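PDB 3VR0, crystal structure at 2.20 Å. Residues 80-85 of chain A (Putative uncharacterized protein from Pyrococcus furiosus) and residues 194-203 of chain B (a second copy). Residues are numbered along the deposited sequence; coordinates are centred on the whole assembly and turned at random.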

# COMPACT_ATOMS: atom_id res chain seq x y z
N SER A 80 -30.20 8.79 -11.72
CA SER A 80 -29.62 7.48 -12.13
C SER A 80 -28.31 7.54 -12.94
O SER A 80 -28.06 6.67 -13.73
CB SER A 80 -30.70 6.66 -12.92
OG SER A 80 -31.94 6.54 -12.13
N VAL A 81 -27.48 8.57 -12.71
CA VAL A 81 -26.23 8.75 -13.42
C VAL A 81 -25.06 8.29 -12.51
O VAL A 81 -25.04 8.53 -11.28
CB VAL A 81 -26.04 10.27 -13.86
CG1 VAL A 81 -24.55 10.60 -14.27
CG2 VAL A 81 -27.00 10.62 -15.00
N VAL A 82 -24.11 7.58 -13.10
CA VAL A 82 -22.92 7.26 -12.34
C VAL A 82 -21.78 8.18 -12.74
O VAL A 82 -21.72 8.64 -13.89
CB VAL A 82 -22.49 5.79 -12.55
CG1 VAL A 82 -23.65 4.90 -12.21
CG2 VAL A 82 -22.12 5.57 -13.97
N GLU A 83 -20.90 8.46 -11.75
CA GLU A 83 -19.70 9.23 -11.94
C GLU A 83 -18.57 8.80 -10.95
O GLU A 83 -18.82 8.44 -9.80
CB GLU A 83 -20.04 10.72 -11.72
CG GLU A 83 -19.08 11.68 -12.39
CD GLU A 83 -19.54 13.14 -12.28
OE1 GLU A 83 -20.33 13.51 -11.36
OE2 GLU A 83 -19.10 13.93 -13.11
N LEU A 84 -17.32 8.90 -11.41
CA LEU A 84 -16.14 8.76 -10.52
C LEU A 84 -16.26 9.72 -9.37
O LEU A 84 -16.89 10.77 -9.51
CB LEU A 84 -14.84 9.10 -11.28
CG LEU A 84 -14.44 8.01 -12.32
CD1 LEU A 84 -13.17 8.43 -13.10
CD2 LEU A 84 -14.25 6.72 -11.63
N MET A 85 -15.68 9.37 -8.23
CA MET A 85 -15.50 10.38 -7.18
C MET A 85 -14.57 11.48 -7.70
O MET A 85 -13.64 11.21 -8.50
CB MET A 85 -14.93 9.73 -5.95
CG MET A 85 -15.94 8.66 -5.45
SD MET A 85 -15.47 7.99 -3.91
CE MET A 85 -16.46 8.96 -2.88
N GLY B 194 -18.44 -0.43 -11.78
CA GLY B 194 -18.54 1.02 -11.81
C GLY B 194 -17.46 1.72 -12.57
O GLY B 194 -17.73 2.61 -13.42
N LEU B 195 -16.21 1.32 -12.29
CA LEU B 195 -15.07 2.03 -12.85
C LEU B 195 -15.02 1.96 -14.34
O LEU B 195 -14.61 2.93 -14.99
CB LEU B 195 -13.75 1.46 -12.26
CG LEU B 195 -13.30 1.82 -10.84
CD1 LEU B 195 -11.78 1.53 -10.62
CD2 LEU B 195 -13.57 3.24 -10.48
N LEU B 196 -15.43 0.83 -14.95
CA LEU B 196 -15.40 0.86 -16.44
C LEU B 196 -16.28 1.96 -16.97
O LEU B 196 -15.95 2.62 -17.99
CB LEU B 196 -15.75 -0.49 -17.10
CG LEU B 196 -14.72 -1.58 -16.74
CD1 LEU B 196 -15.37 -2.97 -16.84
CD2 LEU B 196 -13.42 -1.46 -17.57
N LEU B 197 -17.39 2.20 -16.28
CA LEU B 197 -18.32 3.28 -16.74
C LEU B 197 -17.82 4.67 -16.34
O LEU B 197 -17.82 5.57 -17.16
CB LEU B 197 -19.73 3.05 -16.16
CG LEU B 197 -20.39 1.72 -16.63
CD1 LEU B 197 -21.67 1.50 -15.83
CD2 LEU B 197 -20.75 1.92 -18.06
N GLY B 198 -17.33 4.82 -15.11
CA GLY B 198 -16.81 6.13 -14.65
C GLY B 198 -15.56 6.54 -15.39
O GLY B 198 -15.43 7.69 -15.79
N ILE B 199 -14.63 5.62 -15.62
CA ILE B 199 -13.43 5.98 -16.41
C ILE B 199 -13.80 6.11 -17.89
O ILE B 199 -13.32 7.02 -18.57
CB ILE B 199 -12.28 4.90 -16.25
CG1 ILE B 199 -11.84 4.78 -14.80
CG2 ILE B 199 -11.08 5.22 -17.18
CD1 ILE B 199 -10.88 3.55 -14.49
N GLY B 200 -14.66 5.20 -18.41
CA GLY B 200 -15.08 5.30 -19.81
C GLY B 200 -15.74 6.62 -20.16
O GLY B 200 -15.56 7.17 -21.26
N LYS B 201 -16.52 7.13 -19.22
CA LYS B 201 -17.23 8.36 -19.45
C LYS B 201 -16.21 9.50 -19.63
O LYS B 201 -16.43 10.41 -20.42
CB LYS B 201 -18.18 8.57 -18.24
CG LYS B 201 -18.72 9.93 -17.94
CD LYS B 201 -19.67 9.75 -16.71
CE LYS B 201 -20.51 10.94 -16.49
NZ LYS B 201 -21.64 10.59 -15.58
N LEU B 202 -15.09 9.47 -18.91
CA LEU B 202 -14.05 10.53 -19.11
C LEU B 202 -13.38 10.46 -20.48
O LEU B 202 -12.74 11.42 -20.93
CB LEU B 202 -12.94 10.38 -18.07
CG LEU B 202 -13.30 10.63 -16.60
CD1 LEU B 202 -11.99 10.40 -15.78
CD2 LEU B 202 -13.79 12.06 -16.48
N ARG B 203 -13.44 9.32 -21.15
CA ARG B 203 -12.83 9.30 -22.47
C ARG B 203 -13.84 9.09 -23.60
O ARG B 203 -13.52 8.44 -24.61
CB ARG B 203 -11.70 8.26 -22.54
CG ARG B 203 -12.14 6.91 -22.08
CD ARG B 203 -11.09 5.85 -22.37
NE ARG B 203 -10.14 5.55 -21.29
CZ ARG B 203 -9.09 4.73 -21.46
NH1 ARG B 203 -8.87 4.17 -22.65
NH2 ARG B 203 -8.25 4.48 -20.46
O HOH W 1 -16.86 9.65 -14.23

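A short strand of one copy crosses a helix of the other at a steep angle, and the contact is a small apolar packing centred on one leucine, fastened by a lysine-to-backbone hydrogen bond and a bridging water. The axes of strand 82-84 and helix 194-202 approach to 6.9 Å with 77° between their directions, so the strand meets the helix over a brief crossing.

The rule at the crossing is a large side chain set against a glycine. The CA atoms of A:Leu84 and B:Gly198 lie 4.9 Å apart, and A:Leu84 CG rests 3.6 Å from B:Gly198 C, directly on helix backbone. A CB on B:Gly198 would point toward the strand and fall 2.8 Å from A:Leu84 CD2, a clash; the bare glycine leaves that space to the leucine. A:Leu84 CD2 sits 3.7 Å from B:Leu195 CD2 and A:Leu84 CD1 3.5 Å from B:Leu202 CD1, while B:Ile199 CG1 lies near both methyls, 4.2 Å from A:Leu84 CD1 and 4.4 Å from A:Leu84 CD2. B:Leu195 leaves its backbone pointing away, yet its end comes back to join the cluster. Beside this, A:Val82 CG2 packs 4.1 Å from B:Leu197 CB, extending the apolar surface.

Polar groups are served by two different means. B:Lys201, with all four chi angles t, reaches out to the strand, where its NZ donates a 2.6 Å hydrogen bond to A:Val82 O, so a charged amine meets a backbone carbonyl. B:Lys201 NZ also comes within 3.2 Å of A:Val81 CG1. At A:Leu84 the backbones are linked through water: it accepts from A:Leu84 N at 3.0 Å and donates to B:Gly198 O at 2.9 Å. The residue that supplies the central apolar side chain thus also has its amide satisfied at the crossing.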